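Local coordinates for protein CocE/NonD family hydrolase (Staphylococcus aureus subsp. aureus COL, PDB 3III) that is probably a serine hydrolase of the alpha/beta-hydrolase fold, related to cocaine esterase and X-Pro dipeptidyl-peptidases, its natural substrate not established, at residues Lys375-Glu387 against Asn538-Asp551. Numbering follows the deposited sequence.
Sequences KISSAHVAQYDSE and NKGMHMIYTGGKYD
The carbonyl oxygen G540 O is gripped twice by S386, whose backbone N and hydroxyl reach it from opposite faces of the carbonyl plane; the hydroxyl bond is short, S386 OG to G540 O 2.6 Å. Set between backbone N and carbonyl carbon (chi1 67°), OG meets G540 while S386 CB sits over the centre of the H542 ring, 3.2 Å above its plane. At the edge of that imidazole, in plane, Y384 OH and H542 ND1 share a hydrogen bond of 2.9 Å, and H542 CB packs over a face of the Y384 ring. E387 OE1 accepts the G540 N-H at 2.9 Å, on its anti side and 31° out of the carboxylate plane, and is linked through a water to K539 NZ. Six backbone bonds join antiparallel strands 380-385 and 541-546, from Y384-H542 to H380-T546. Beside them V381 CG2 lies over the Y545 ring, 3.7 Å from its centroid. Beyond the strands G548 N binds I376 O, where the type II' turn G547-Y550 begins. The pair belongs to the C-terminal non-catalytic domain, probably a jelly-roll-like beta-sandwich as in cocaine esterase, away from the hydrolase domain. Strand 408-417 flanks 541-546, with backbone bonds from M543 to S416 and Y545 to W414, while L425 of strand 424-432 touches Y384 and H542.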
loop_
_atom_site.group_PDB
_atom_site.type_symbol
_atom_site.label_atom_id
_atom_site.label_comp_id
_atom_site.label_asym_id
_atom_site.label_seq_id
_atom_site.Cartn_x
_atom_site.Cartn_y
_atom_site.Cartn_z
ATOM N N LYS A 375 2.850 25.454 24.990
ATOM C CA LYS A 375 1.678 24.799 25.571
ATOM C C LYS A 375 0.596 25.811 25.861
ATOM O O LYS A 375 0.881 26.962 26.119
ATOM C CB LYS A 375 2.048 24.065 26.878
ATOM C CG LYS A 375 3.169 23.020 26.693
ATOM C CD LYS A 375 3.215 21.940 27.778
ATOM C CE LYS A 375 2.016 20.930 27.615
ATOM N NZ LYS A 375 1.993 19.807 28.596
ATOM N N ILE A 376 -0.656 25.377 25.860
ATOM C CA ILE A 376 -1.760 26.269 26.151
ATOM C C ILE A 376 -2.117 26.059 27.619
ATOM O O ILE A 376 -2.359 24.959 28.041
ATOM C CB ILE A 376 -2.967 26.013 25.228
ATOM C CG1 ILE A 376 -2.543 26.099 23.741
ATOM C CG2 ILE A 376 -4.064 26.990 25.551
ATOM C CD1 ILE A 376 -2.177 27.480 23.244
ATOM N N SER A 377 -2.117 27.118 28.401
ATOM C CA SER A 377 -2.120 26.980 29.848
ATOM C C SER A 377 -3.461 26.628 30.479
ATOM O O SER A 377 -3.481 26.009 31.555
ATOM C CB SER A 377 -1.663 28.278 30.448
ATOM O OG SER A 377 -2.573 29.264 30.025
ATOM N N SER A 378 -4.569 27.060 29.878
ATOM C CA SER A 378 -5.889 26.797 30.458
ATOM C C SER A 378 -6.886 25.983 29.562
ATOM O O SER A 378 -6.985 26.147 28.317
ATOM C CB SER A 378 -6.483 28.091 30.994
ATOM O OG SER A 378 -7.000 28.882 29.968
ATOM N N ALA A 379 -7.566 25.060 30.240
ATOM C CA ALA A 379 -8.395 24.036 29.620
ATOM C C ALA A 379 -9.631 24.703 29.035
ATOM O O ALA A 379 -10.292 25.476 29.716
ATOM C CB ALA A 379 -8.779 22.971 30.638
ATOM N N HIS A 380 -9.841 24.471 27.736
ATOM C CA HIS A 380 -11.041 24.881 27.004
ATOM C C HIS A 380 -11.524 23.764 26.135
ATOM O O HIS A 380 -10.810 22.826 25.908
ATOM C CB HIS A 380 -10.786 26.100 26.139
ATOM C CG HIS A 380 -10.595 27.310 26.967
ATOM N ND1 HIS A 380 -9.370 27.627 27.520
ATOM C CD2 HIS A 380 -11.492 28.189 27.486
ATOM C CE1 HIS A 380 -9.513 28.718 28.263
ATOM N NE2 HIS A 380 -10.787 29.075 28.250
ATOM N N VAL A 381 -12.764 23.879 25.680
ATOM C CA VAL A 381 -13.387 22.809 24.932
ATOM C C VAL A 381 -13.992 23.308 23.636
ATOM O O VAL A 381 -14.609 24.339 23.608
ATOM C CB VAL A 381 -14.399 22.077 25.785
ATOM C CG1 VAL A 381 -15.563 22.989 26.185
ATOM C CG2 VAL A 381 -14.860 20.798 25.070
ATOM N N ALA A 382 -13.782 22.567 22.557
ATOM C CA ALA A 382 -14.446 22.846 21.284
ATOM C C ALA A 382 -15.324 21.658 20.929
ATOM O O ALA A 382 -15.223 20.567 21.531
ATOM C CB ALA A 382 -13.451 23.074 20.200
ATOM N N GLN A 383 -16.159 21.858 19.916
ATOM C CA GLN A 383 -17.317 21.008 19.730
ATOM C C GLN A 383 -17.679 20.960 18.255
ATOM O O GLN A 383 -17.543 21.970 17.566
ATOM C CB GLN A 383 -18.418 21.630 20.522
ATOM C CG GLN A 383 -19.542 20.759 20.822
ATOM C CD GLN A 383 -20.580 21.464 21.664
ATOM O OE1 GLN A 383 -20.633 21.261 22.867
ATOM N NE2 GLN A 383 -21.402 22.298 21.044
ATOM N N TYR A 384 -18.106 19.810 17.747
ATOM C CA TYR A 384 -18.687 19.800 16.415
ATOM C C TYR A 384 -19.768 18.742 16.431
ATOM O O TYR A 384 -19.729 17.824 17.261
ATOM C CB TYR A 384 -17.633 19.533 15.332
ATOM C CG TYR A 384 -16.871 18.231 15.526
ATOM C CD1 TYR A 384 -17.385 17.038 15.094
ATOM C CD2 TYR A 384 -15.625 18.217 16.138
ATOM C CE1 TYR A 384 -16.712 15.850 15.305
ATOM C CE2 TYR A 384 -14.935 17.039 16.332
ATOM C CZ TYR A 384 -15.487 15.858 15.916
ATOM O OH TYR A 384 -14.830 14.682 16.150
ATOM N N ASP A 385 -20.760 18.889 15.561
ATOM C CA ASP A 385 -21.797 17.844 15.403
ATOM C C ASP A 385 -21.181 16.683 14.570
ATOM O O ASP A 385 -20.886 16.868 13.388
ATOM C CB ASP A 385 -23.019 18.430 14.687
ATOM C CG ASP A 385 -24.149 17.394 14.469
ATOM O OD1 ASP A 385 -23.948 16.137 14.615
ATOM O OD2 ASP A 385 -25.249 17.877 14.163
ATOM N N SER A 386 -20.998 15.518 15.191
ATOM C CA SER A 386 -20.400 14.355 14.546
ATOM C C SER A 386 -21.216 13.787 13.382
ATOM O O SER A 386 -20.675 13.060 12.591
ATOM C CB SER A 386 -20.079 13.223 15.561
ATOM O OG SER A 386 -21.270 12.654 16.121
ATOM N N GLU A 387 -22.513 14.078 13.309
ATOM C CA GLU A 387 -23.374 13.635 12.210
ATOM C C GLU A 387 -23.582 14.672 11.096
ATOM O O GLU A 387 -24.252 14.377 10.125
ATOM C CB GLU A 387 -24.756 13.296 12.777
ATOM C CG GLU A 387 -24.679 12.285 13.933
ATOM C CD GLU A 387 -26.027 11.979 14.512
ATOM O OE1 GLU A 387 -26.341 12.496 15.606
ATOM O OE2 GLU A 387 -26.763 11.232 13.831
ATOM N N ASN A 538 -21.007 7.194 15.825
ATOM C CA ASN A 538 -21.260 8.593 16.122
ATOM C C ASN A 538 -22.718 9.000 16.336
ATOM O O ASN A 538 -23.614 8.667 15.566
ATOM C CB ASN A 538 -20.634 9.499 15.057
ATOM C CG ASN A 538 -19.133 9.568 15.187
ATOM O OD1 ASN A 538 -18.604 9.276 16.251
ATOM N ND2 ASN A 538 -18.435 9.943 14.121
ATOM N N LYS A 539 -22.936 9.758 17.388
ATOM C CA LYS A 539 -24.228 10.405 17.595
ATOM C C LYS A 539 -23.966 11.705 18.335
ATOM O O LYS A 539 -23.291 11.716 19.370
ATOM C CB LYS A 539 -25.176 9.498 18.386
ATOM C CG LYS A 539 -26.617 10.019 18.468
ATOM C CD LYS A 539 -27.496 9.151 19.405
ATOM C CE LYS A 539 -28.776 9.875 19.864
ATOM N NZ LYS A 539 -29.610 10.013 18.666
ATOM N N GLY A 540 -24.476 12.797 17.792
ATOM C CA GLY A 540 -24.474 14.066 18.524
ATOM C C GLY A 540 -23.124 14.730 18.566
ATOM O O GLY A 540 -22.307 14.530 17.672
HETATM N N MSE A 541 -22.907 15.550 19.592
HETATM C CA MSE A 541 -21.736 16.407 19.645
HETATM C C MSE A 541 -20.518 15.638 20.086
HETATM O O MSE A 541 -20.597 14.793 20.952
HETATM C CB MSE A 541 -21.947 17.565 20.606
HETATM C CG MSE A 541 -23.100 18.478 20.206
HETATM SE SE MSE A 541 -22.671 19.490 18.564
HETATM C CE MSE A 541 -24.590 19.622 17.980
ATOM N N HIS A 542 -19.410 15.917 19.425
ATOM C CA HIS A 542 -18.108 15.505 19.887
ATOM C C HIS A 542 -17.457 16.714 20.533
ATOM O O HIS A 542 -17.468 17.795 19.953
ATOM C CB HIS A 542 -17.225 15.011 18.756
ATOM C CG HIS A 542 -17.575 13.642 18.251
ATOM N ND1 HIS A 542 -16.805 12.981 17.317
ATOM C CD2 HIS A 542 -18.592 12.806 18.569
ATOM C CE1 HIS A 542 -17.334 11.785 17.093
ATOM N NE2 HIS A 542 -18.407 11.649 17.855
HETATM N N MSE A 543 -16.856 16.487 21.699
HETATM C CA MSE A 543 -16.059 17.485 22.422
HETATM C C MSE A 543 -14.584 17.235 22.265
HETATM O O MSE A 543 -14.166 16.102 22.376
HETATM C CB MSE A 543 -16.322 17.345 23.903
HETATM C CG MSE A 543 -17.762 17.294 24.185
HETATM SE SE MSE A 543 -18.328 19.089 24.217
HETATM C CE MSE A 543 -18.197 19.321 26.172
ATOM N N ILE A 544 -13.803 18.299 22.081
ATOM C CA ILE A 544 -12.334 18.212 21.977
ATOM C C ILE A 544 -11.704 19.226 22.970
ATOM O O ILE A 544 -11.975 20.419 22.922
ATOM C CB ILE A 544 -11.832 18.551 20.532
ATOM C CG1 ILE A 544 -12.469 17.646 19.478
ATOM C CG2 ILE A 544 -10.312 18.426 20.415
ATOM C CD1 ILE A 544 -12.315 16.195 19.745
ATOM N N TYR A 545 -10.906 18.726 23.901
ATOM C CA TYR A 545 -10.379 19.545 24.973
ATOM C C TYR A 545 -8.924 19.895 24.716
ATOM O O TYR A 545 -8.138 19.056 24.304
ATOM C CB TYR A 545 -10.502 18.799 26.302
ATOM C CG TYR A 545 -11.895 18.435 26.654
ATOM C CD1 TYR A 545 -12.633 19.203 27.540
ATOM C CD2 TYR A 545 -12.474 17.307 26.129
ATOM C CE1 TYR A 545 -13.941 18.869 27.888
ATOM C CE2 TYR A 545 -13.775 16.958 26.459
ATOM C CZ TYR A 545 -14.488 17.730 27.325
ATOM O OH TYR A 545 -15.759 17.342 27.642
ATOM N N THR A 546 -8.579 21.155 24.945
ATOM C CA THR A 546 -7.214 21.613 24.775
ATOM C C THR A 546 -6.820 22.476 25.958
ATOM O O THR A 546 -7.692 23.101 26.617
ATOM C CB THR A 546 -7.097 22.444 23.519
ATOM O OG1 THR A 546 -7.892 23.630 23.654
ATOM C CG2 THR A 546 -7.536 21.625 22.272
ATOM N N GLY A 547 -5.518 22.510 26.239
ATOM C CA GLY A 547 -4.988 23.405 27.274
ATOM C C GLY A 547 -4.966 22.785 28.653
ATOM O O GLY A 547 -5.731 21.864 28.955
ATOM N N GLY A 548 -4.103 23.322 29.516
ATOM C CA GLY A 548 -3.999 22.821 30.912
ATOM C C GLY A 548 -3.567 21.359 30.891
ATOM O O GLY A 548 -2.686 21.005 30.135
ATOM N N LYS A 549 -4.228 20.495 31.658
ATOM C CA LYS A 549 -3.944 19.051 31.601
ATOM C C LYS A 549 -4.285 18.402 30.266
ATOM O O LYS A 549 -3.832 17.294 29.985
ATOM C CB LYS A 549 -4.678 18.297 32.718
ATOM C CG LYS A 549 -6.221 18.299 32.624
ATOM C CD LYS A 549 -6.879 17.454 33.772
ATOM C CE LYS A 549 -7.896 18.268 34.593
ATOM N NZ LYS A 549 -8.104 17.793 36.029
ATOM N N TYR A 550 -5.083 19.074 29.434
ATOM C CA TYR A 550 -5.519 18.470 28.167
ATOM C C TYR A 550 -4.517 18.830 27.072
ATOM O O TYR A 550 -4.819 19.654 26.236
ATOM C CB TYR A 550 -6.930 18.969 27.789
ATOM C CG TYR A 550 -7.934 18.661 28.841
ATOM C CD1 TYR A 550 -8.113 17.358 29.278
ATOM C CD2 TYR A 550 -8.691 19.663 29.438
ATOM C CE1 TYR A 550 -9.029 17.048 30.271
ATOM C CE2 TYR A 550 -9.603 19.366 30.442
ATOM C CZ TYR A 550 -9.759 18.029 30.837
ATOM O OH TYR A 550 -10.630 17.643 31.818
ATOM N N ASP A 551 -3.353 18.191 27.094
ATOM C CA ASP A 551 -2.224 18.550 26.205
ATOM C C ASP A 551 -2.392 17.993 24.800
ATOM O O ASP A 551 -1.532 17.308 24.262
ATOM C CB ASP A 551 -0.884 18.122 26.823
ATOM C CG ASP A 551 -0.745 16.599 26.972
ATOM O OD1 ASP A 551 -1.749 15.846 26.919
ATOM O OD2 ASP A 551 0.404 16.155 27.121
HETATM O O HOH W 1 -1.205 21.729 28.120
HETATM O O HOH W 2 -7.384 25.710 25.470
HETATM O O HOH W 3 -28.508 12.264 17.225
#